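Local structure of activating signal cointegrator 1 complex subunit 3 (Homo sapiens, 6YXQ) at residues A[105-110]-A[152-157]; A[52-57]-A[97-102]. The protein unwinds DNA in the 3'-5' direction at the cost of ATP during alkylation repair and helps rescue stalled ribosomes, its N-terminal part modelled here binding ASCC2. All coordinates share one frame; numbering follows the deposited sequence.

Contact 1: residues A[105-110]-A[152-157]; sequences FHLKDS and ALVQMT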
ATOM      1  N   PHE A 105     -30.355  10.921  -9.030  1.00 71.31           N
ATOM      2  CA  PHE A 105     -31.162  10.749 -10.232  1.00 65.30           C
ATOM      3  C   PHE A 105     -31.168  11.970 -11.143  1.00 63.26           C
ATOM      4  O   PHE A 105     -31.889  11.968 -12.144  1.00 71.97           O
ATOM      5  CB  PHE A 105     -32.603  10.393  -9.857  1.00 68.63           C
ATOM      6  CG  PHE A 105     -32.748   9.070  -9.155  1.00 64.13           C
ATOM      7  CD1 PHE A 105     -32.576   7.880  -9.840  1.00 68.02           C
ATOM      8  CD2 PHE A 105     -33.074   9.019  -7.810  1.00 62.13           C
ATOM      9  CE1 PHE A 105     -32.715   6.659  -9.192  1.00 66.13           C
ATOM     10  CE2 PHE A 105     -33.215   7.804  -7.160  1.00 53.66           C
ATOM     11  CZ  PHE A 105     -33.036   6.625  -7.852  1.00 55.92           C
ATOM     12  N   HIS A 106     -30.390  13.010 -10.835  1.00 62.20           N
ATOM     13  CA  HIS A 106     -30.495  14.234 -11.628  1.00 64.80           C
ATOM     14  C   HIS A 106     -29.955  14.066 -13.044  1.00 76.42           C
ATOM     15  O   HIS A 106     -30.293  14.874 -13.917  1.00 74.37           O
ATOM     16  CB  HIS A 106     -29.809  15.408 -10.912  1.00 52.99           C
ATOM     17  CG  HIS A 106     -28.326  15.481 -11.112  1.00 71.04           C
ATOM     18  ND1 HIS A 106     -27.429  14.825 -10.296  1.00 73.85           N
ATOM     19  CD2 HIS A 106     -27.581  16.168 -12.010  1.00 76.94           C
ATOM     20  CE1 HIS A 106     -26.199  15.084 -10.699  1.00 68.75           C
ATOM     21  NE2 HIS A 106     -26.263  15.900 -11.735  1.00 72.81           N
ATOM     22  N   LEU A 107     -29.158  13.024 -13.298  1.00 74.37           N
ATOM     23  CA  LEU A 107     -28.630  12.737 -14.630  1.00 77.39           C
ATOM     24  C   LEU A 107     -29.083  11.384 -15.164  1.00 81.96           C
ATOM     25  O   LEU A 107     -28.573  10.935 -16.198  1.00 75.65           O
ATOM     26  CB  LEU A 107     -27.100  12.795 -14.625  1.00 75.97           C
ATOM     27  CG  LEU A 107     -26.485  14.177 -14.452  1.00 75.28           C
ATOM     28  CD1 LEU A 107     -24.985  14.079 -14.222  1.00 82.30           C
ATOM     29  CD2 LEU A 107     -26.799  15.030 -15.658  1.00 76.24           C
ATOM     30  N   LYS A 108     -30.018  10.719 -14.485  1.00 81.86           N
ATOM     31  CA  LYS A 108     -30.497   9.400 -14.872  1.00 66.02           C
ATOM     32  C   LYS A 108     -32.018   9.410 -14.873  1.00 59.59           C
ATOM     33  O   LYS A 108     -32.637   9.987 -13.975  1.00 78.88           O
ATOM     34  CB  LYS A 108     -29.963   8.324 -13.914  1.00 62.45           C
ATOM     35  CG  LYS A 108     -28.444   8.331 -13.783  1.00 84.81           C
ATOM     36  CD  LYS A 108     -27.957   7.368 -12.713  1.00109.13           C
ATOM     37  CE  LYS A 108     -26.678   7.852 -12.038  1.00119.11           C
ATOM     38  NZ  LYS A 108     -26.712   7.700 -10.547  1.00109.01           N
ATOM     39  N   ASP A 109     -32.622   8.783 -15.882  1.00 68.92           N
ATOM     40  CA  ASP A 109     -34.071   8.819 -16.050  1.00 70.48           C
ATOM     41  C   ASP A 109     -34.757   7.527 -15.634  1.00 66.55           C
ATOM     42  O   ASP A 109     -35.925   7.320 -15.977  1.00 78.37           O
ATOM     43  CB  ASP A 109     -34.438   9.155 -17.498  1.00 74.59           C
ATOM     44  CG  ASP A 109     -33.854   8.181 -18.487  1.00 96.40           C
ATOM     45  OD1 ASP A 109     -34.189   6.980 -18.411  1.00127.36           O
ATOM     46  OD2 ASP A 109     -33.061   8.621 -19.347  1.00107.89           O
ATOM     47  N   SER A 110     -34.072   6.660 -14.897  1.00 69.67           N
ATOM     48  CA  SER A 110     -34.672   5.411 -14.449  1.00 78.02           C
ATOM     49  C   SER A 110     -33.916   4.915 -13.224  1.00 79.36           C
ATOM     50  O   SER A 110     -32.870   5.449 -12.852  1.00 75.23           O
ATOM     51  CB  SER A 110     -34.672   4.354 -15.557  1.00 76.53           C
ATOM     52  OG  SER A 110     -33.351   4.001 -15.930  1.00 92.81           O
ATOM     53  N   ALA A 152     -24.682  24.164 -15.906  1.00 72.67           N
ATOM     54  CA  ALA A 152     -24.422  24.954 -14.709  1.00 69.61           C
ATOM     55  C   ALA A 152     -24.514  24.091 -13.455  1.00 72.35           C
ATOM     56  O   ALA A 152     -23.672  24.189 -12.552  1.00 70.88           O
ATOM     57  CB  ALA A 152     -25.400  26.120 -14.632  1.00 72.30           C
ATOM     58  N   LEU A 153     -25.531  23.234 -13.385  1.00 75.56           N
ATOM     59  CA  LEU A 153     -25.650  22.337 -12.240  1.00 75.58           C
ATOM     60  C   LEU A 153     -24.468  21.379 -12.175  1.00 70.51           C
ATOM     61  O   LEU A 153     -23.897  21.154 -11.100  1.00 65.14           O
ATOM     62  CB  LEU A 153     -26.967  21.560 -12.305  1.00 70.75           C
ATOM     63  CG  LEU A 153     -27.200  20.514 -11.207  1.00 53.33           C
ATOM     64  CD1 LEU A 153     -27.266  21.169  -9.847  1.00 47.52           C
ATOM     65  CD2 LEU A 153     -28.473  19.745 -11.458  1.00 47.33           C
ATOM     66  N   VAL A 154     -24.087  20.805 -13.313  1.00 68.48           N
ATOM     67  CA  VAL A 154     -22.974  19.859 -13.323  1.00 77.07           C
ATOM     68  C   VAL A 154     -21.692  20.549 -12.877  1.00 73.57           C
ATOM     69  O   VAL A 154     -20.932  20.013 -12.062  1.00 65.63           O
ATOM     70  CB  VAL A 154     -22.814  19.223 -14.714  1.00 72.64           C
ATOM     71  CG1 VAL A 154     -21.639  18.259 -14.709  1.00 59.00           C
ATOM     72  CG2 VAL A 154     -24.095  18.514 -15.126  1.00 69.70           C
ATOM     73  N   GLN A 155     -21.432  21.748 -13.412  1.00 65.09           N
ATOM     74  CA  GLN A 155     -20.257  22.515 -13.019  1.00 62.89           C
ATOM     75  C   GLN A 155     -20.282  22.833 -11.535  1.00 67.79           C
ATOM     76  O   GLN A 155     -19.239  22.836 -10.880  1.00 71.40           O
ATOM     77  CB  GLN A 155     -20.176  23.813 -13.823  1.00 65.63           C
ATOM     78  CG  GLN A 155     -19.450  23.723 -15.150  1.00 79.32           C
ATOM     79  CD  GLN A 155     -19.289  25.088 -15.801  1.00100.46           C
ATOM     80  OE1 GLN A 155     -19.445  26.121 -15.146  1.00 98.77           O
ATOM     81  NE2 GLN A 155     -18.999  25.098 -17.098  1.00109.32           N
ATOM     82  N   MET A 156     -21.466  23.123 -10.990  1.00 83.81           N
ATOM     83  CA  MET A 156     -21.574  23.420  -9.566  1.00 71.35           C
ATOM     84  C   MET A 156     -21.248  22.202  -8.714  1.00 69.08           C
ATOM     85  O   MET A 156     -20.554  22.322  -7.697  1.00 72.55           O
ATOM     86  CB  MET A 156     -22.973  23.930  -9.247  1.00 67.56           C
ATOM     87  CG  MET A 156     -23.008  24.884  -8.091  1.00 88.90           C
ATOM     88  SD  MET A 156     -24.636  25.607  -7.915  1.00 99.62           S
ATOM     89  CE  MET A 156     -25.420  24.427  -6.845  1.00100.06           C
ATOM     90  N   THR A 157     -21.759  21.027  -9.099  1.00 75.00           N
ATOM     91  CA  THR A 157     -21.391  19.807  -8.383  1.00 82.67           C
ATOM     92  C   THR A 157     -19.895  19.551  -8.485  1.00 76.47           C
ATOM     93  O   THR A 157     -19.248  19.192  -7.495  1.00 87.76           O
ATOM     94  CB  THR A 157     -22.156  18.583  -8.906  1.00 82.32           C
ATOM     95  OG1 THR A 157     -21.509  18.070 -10.078  1.00 95.12           O
ATOM     96  CG2 THR A 157     -23.598  18.902  -9.214  1.00 78.51           C
TER
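His-106 and Leu-107 make a small apolar contact with helix 147-163 from the loop that follows helix 91-105, burying 153 Å² in all in a partly buried part of the helical domain. The nearer pair is the imidazole carbon CD2 of His-106 and methyl CD2 of Leu-153, 3.7 Å apart; the two side chains arrive from opposite directions, and the methyl meets the ring obliquely. Beside it, Leu-107 CD2 lies 4.4 Å from Val-154 CG2, a looser touch between methyls. The backbones stay well apart, with 9.2 Å between the CA atoms of Leu-107 and Val-154, and the gap is spanned by side chains.

Two features orient the imidazole. Its CG sits between the backbone N and the carbonyl carbon (chi1 83°), and ND1 is hydrogen-bonded to Met-103 O, which helps fix the ring's rotation and is consistent with CD2 being the atom turned to Leu-153. Leu-107 CB covers part of one ring face, 4.2 Å above the plane. On the helix, Leu-153 also packs on Leu-49, Phe-57 and Phe-145, while Thr-157 OG1 bonds back to Val-154 O at 2.8 Å.

Phe-105 to Lys-108 form a type I beta turn, closed by a weak bond from Lys-108 N to Phe-105 O. The arrangement is that of a turn at the C-terminal end of one helix packing against the flank of another in an all-helical domain.

Contact 2: residues A[52-57]-A[97-102]; sequences KKIIKF and GAAFLF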
ATOM      1  N   LYS A  52     -30.487  22.743   0.652  1.00 81.33           N
ATOM      2  CA  LYS A  52     -30.633  24.193   0.548  1.00 74.75           C
ATOM      3  C   LYS A  52     -29.940  24.732  -0.702  1.00 66.71           C
ATOM      4  O   LYS A  52     -30.484  25.595  -1.401  1.00 61.19           O
ATOM      5  CB  LYS A  52     -30.077  24.858   1.809  1.00 63.15           C
ATOM      6  CG  LYS A  52     -30.871  24.548   3.075  1.00 71.41           C
ATOM      7  CD  LYS A  52     -30.275  25.239   4.299  1.00 83.48           C
ATOM      8  CE  LYS A  52     -31.142  25.054   5.544  1.00 88.10           C
ATOM      9  NZ  LYS A  52     -32.495  25.687   5.410  1.00 87.33           N
ATOM     10  N   LYS A  53     -28.735  24.236  -0.997  1.00 61.87           N
ATOM     11  CA  LYS A  53     -28.060  24.620  -2.232  1.00 53.67           C
ATOM     12  C   LYS A  53     -28.887  24.235  -3.451  1.00 59.46           C
ATOM     13  O   LYS A  53     -28.951  24.990  -4.429  1.00 69.62           O
ATOM     14  CB  LYS A  53     -26.668  23.983  -2.294  1.00 50.63           C
ATOM     15  CG  LYS A  53     -25.537  24.935  -1.909  1.00 70.44           C
ATOM     16  CD  LYS A  53     -24.161  24.316  -2.118  1.00 87.88           C
ATOM     17  CE  LYS A  53     -23.639  23.633  -0.850  1.00 94.21           C
ATOM     18  NZ  LYS A  53     -22.287  23.004  -1.009  1.00 92.82           N
ATOM     19  N   ILE A  54     -29.545  23.072  -3.400  1.00 58.96           N
ATOM     20  CA  ILE A  54     -30.325  22.603  -4.543  1.00 57.32           C
ATOM     21  C   ILE A  54     -31.524  23.507  -4.784  1.00 58.54           C
ATOM     22  O   ILE A  54     -31.821  23.876  -5.930  1.00 63.09           O
ATOM     23  CB  ILE A  54     -30.754  21.137  -4.343  1.00 53.36           C
ATOM     24  CG1 ILE A  54     -29.564  20.195  -4.535  1.00 53.15           C
ATOM     25  CG2 ILE A  54     -31.845  20.763  -5.318  1.00 49.61           C
ATOM     26  CD1 ILE A  54     -29.868  18.763  -4.175  1.00 69.86           C
ATOM     27  N   ILE A  55     -32.233  23.894  -3.724  1.00 72.16           N
ATOM     28  CA  ILE A  55     -33.396  24.742  -3.990  1.00 81.04           C
ATOM     29  C   ILE A  55     -32.960  26.176  -4.290  1.00 78.86           C
ATOM     30  O   ILE A  55     -33.647  26.891  -5.033  1.00 79.73           O
ATOM     31  CB  ILE A  55     -34.439  24.670  -2.855  1.00 82.47           C
ATOM     32  CG1 ILE A  55     -34.054  25.538  -1.664  1.00110.76           C
ATOM     33  CG2 ILE A  55     -34.680  23.221  -2.423  1.00 78.32           C
ATOM     34  CD1 ILE A  55     -35.218  25.784  -0.731  1.00121.41           C
ATOM     35  N   LYS A  56     -31.795  26.609  -3.791  1.00 74.37           N
ATOM     36  CA  LYS A  56     -31.249  27.887  -4.239  1.00 58.54           C
ATOM     37  C   LYS A  56     -31.002  27.869  -5.741  1.00 71.37           C
ATOM     38  O   LYS A  56     -31.428  28.777  -6.462  1.00 70.94           O
ATOM     39  CB  LYS A  56     -29.957  28.221  -3.494  1.00 58.31           C
ATOM     40  CG  LYS A  56     -29.390  29.595  -3.868  1.00 59.54           C
ATOM     41  CD  LYS A  56     -28.220  30.010  -2.990  1.00 61.39           C
ATOM     42  CE  LYS A  56     -26.982  29.194  -3.306  1.00 72.12           C
ATOM     43  NZ  LYS A  56     -25.716  29.880  -2.926  1.00 73.11           N
ATOM     44  N   PHE A  57     -30.311  26.834  -6.228  1.00 78.73           N
ATOM     45  CA  PHE A  57     -30.082  26.698  -7.665  1.00 70.42           C
ATOM     46  C   PHE A  57     -31.398  26.714  -8.431  1.00 75.46           C
ATOM     47  O   PHE A  57     -31.567  27.484  -9.382  1.00 83.17           O
ATOM     48  CB  PHE A  57     -29.308  25.411  -7.958  1.00 64.25           C
ATOM     49  CG  PHE A  57     -28.908  25.254  -9.404  1.00 58.05           C
ATOM     50  CD1 PHE A  57     -29.805  24.775 -10.342  1.00 57.53           C
ATOM     51  CD2 PHE A  57     -27.630  25.578  -9.820  1.00 64.01           C
ATOM     52  CE1 PHE A  57     -29.437  24.636 -11.669  1.00 65.59           C
ATOM     53  CE2 PHE A  57     -27.254  25.435 -11.143  1.00 62.51           C
ATOM     54  CZ  PHE A  57     -28.159  24.965 -12.069  1.00 59.75           C
ATOM     55  N   GLY A  97     -31.031  13.401   2.969  1.00 96.69           N
ATOM     56  CA  GLY A  97     -31.389  12.238   2.173  1.00 83.57           C
ATOM     57  C   GLY A  97     -32.106  12.613   0.890  1.00 79.86           C
ATOM     58  O   GLY A  97     -31.890  11.998  -0.154  1.00 66.71           O
ATOM     59  N   ALA A  98     -32.969  13.631   0.949  1.00 76.52           N
ATOM     60  CA  ALA A  98     -33.628  14.118  -0.260  1.00 60.12           C
ATOM     61  C   ALA A  98     -32.623  14.721  -1.231  1.00 64.37           C
ATOM     62  O   ALA A  98     -32.730  14.529  -2.447  1.00 64.67           O
ATOM     63  CB  ALA A  98     -34.705  15.142   0.098  1.00 44.63           C
ATOM     64  N   ALA A  99     -31.645  15.465  -0.712  1.00 71.30           N
ATOM     65  CA  ALA A  99     -30.590  15.994  -1.574  1.00 64.64           C
ATOM     66  C   ALA A  99     -29.796  14.863  -2.211  1.00 63.11           C
ATOM     67  O   ALA A  99     -29.467  14.914  -3.402  1.00 71.70           O
ATOM     68  CB  ALA A  99     -29.667  16.915  -0.780  1.00 51.59           C
ATOM     69  N   PHE A 100     -29.498  13.826  -1.428  1.00 73.22           N
ATOM     70  CA  PHE A 100     -28.808  12.655  -1.956  1.00 70.75           C
ATOM     71  C   PHE A 100     -29.628  11.964  -3.038  1.00 74.07           C
ATOM     72  O   PHE A 100     -29.080  11.517  -4.051  1.00 83.61           O
ATOM     73  CB  PHE A 100     -28.504  11.687  -0.815  1.00 65.36           C
ATOM     74  CG  PHE A 100     -27.834  10.432  -1.260  1.00 72.79           C
ATOM     75  CD1 PHE A 100     -26.478  10.418  -1.524  1.00 84.20           C
ATOM     76  CD2 PHE A 100     -28.558   9.266  -1.419  1.00 79.25           C
ATOM     77  CE1 PHE A 100     -25.855   9.262  -1.942  1.00 89.48           C
ATOM     78  CE2 PHE A 100     -27.941   8.108  -1.835  1.00 82.18           C
ATOM     79  CZ  PHE A 100     -26.585   8.105  -2.096  1.00 88.23           C
ATOM     80  N   LEU A 101     -30.941  11.859  -2.838  1.00 76.58           N
ATOM     81  CA  LEU A 101     -31.801  11.255  -3.850  1.00 72.41           C
ATOM     82  C   LEU A 101     -31.791  12.075  -5.131  1.00 77.70           C
ATOM     83  O   LEU A 101     -31.564  11.538  -6.223  1.00 56.28           O
ATOM     84  CB  LEU A 101     -33.227  11.113  -3.317  1.00 47.04           C
ATOM     85  CG  LEU A 101     -33.424  10.007  -2.285  1.00 50.15           C
ATOM     86  CD1 LEU A 101     -34.856   9.975  -1.823  1.00 59.27           C
ATOM     87  CD2 LEU A 101     -33.011   8.654  -2.847  1.00 51.75           C
ATOM     88  N   PHE A 102     -32.031  13.386  -5.011  1.00 85.49           N
ATOM     89  CA  PHE A 102     -32.033  14.256  -6.182  1.00 79.89           C
ATOM     90  C   PHE A 102     -30.731  14.125  -6.953  1.00 68.21           C
ATOM     91  O   PHE A 102     -30.739  13.944  -8.175  1.00 64.07           O
ATOM     92  CB  PHE A 102     -32.268  15.708  -5.766  1.00 68.87           C
ATOM     93  CG  PHE A 102     -32.169  16.688  -6.904  1.00 68.36           C
ATOM     94  CD1 PHE A 102     -33.290  17.027  -7.644  1.00 79.32           C
ATOM     95  CD2 PHE A 102     -30.958  17.282  -7.227  1.00 67.90           C
ATOM     96  CE1 PHE A 102     -33.203  17.938  -8.691  1.00 77.05           C
ATOM     97  CE2 PHE A 102     -30.864  18.189  -8.279  1.00 67.60           C
ATOM     98  CZ  PHE A 102     -31.985  18.515  -9.009  1.00 57.09           C
TER
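One face of the Phe-102 ring is covered by methyl CG2 of Ile-54, 4.0 Å above the plane and displaced toward the rim; at the same side chain, Ile-54 CD1 comes to 3.6 Å from the ring carbon CD2. The CG2 approach is a CH-pi contact: the methyl is 4.1 Å from the ring centroid and only 14° off the normal. Elsewhere around Phe-102, helix 128-142 supplies Thr-138, Ile-141 and Ile-142.

The two branches of Ile-54 divide the work. With CG1 anti to the carbonyl carbon (chi1 -74°) and the chain then extended (chi2 172°), CD1 reaches into the angle between Phe-102 and Ala-99, where it lies 3.9 Å from both CA and CB of the alanine. The side chains of Phe-102 and Ile-54 run past each other in opposite directions. The CA atoms of Ile-54 and Ala-99 are 7.3 Å apart, a spacing consistent with the small side chain of the alanine.

Replacing Ile-54 with an alanine removes both CG2 and CD1, and is likely to leave a gap between the Phe-102 face and Ala-99 and the ring freer to turn.

All three residues are buried and their touching side chains are hydrocarbon. The contact between them therefore rests on dispersion, CH-pi attraction and exclusion of water, and any specificity probably comes from the fit of shapes.

Both segments of contact 2 precede those of contact 1 in sequence, and the two centres lie about 11 Å apart. Helix 91-105 ties them together: it carries 97-102 and runs out into the loop of 105-110. Helices 51-61 and 147-163 meet directly through Phe-57, whose CZ is 3.4 Å from Leu-153 N and whose CD2 is 3.5 Å from Met-156 SD. Leu-153 CD2 also comes within 4.3 Å of Phe-102 CE2, joining the two contacts into continuous packing. Three helices distant in sequence are thus brought together within the region required for binding ASCC2, although neither contact touches another chain of the assembly.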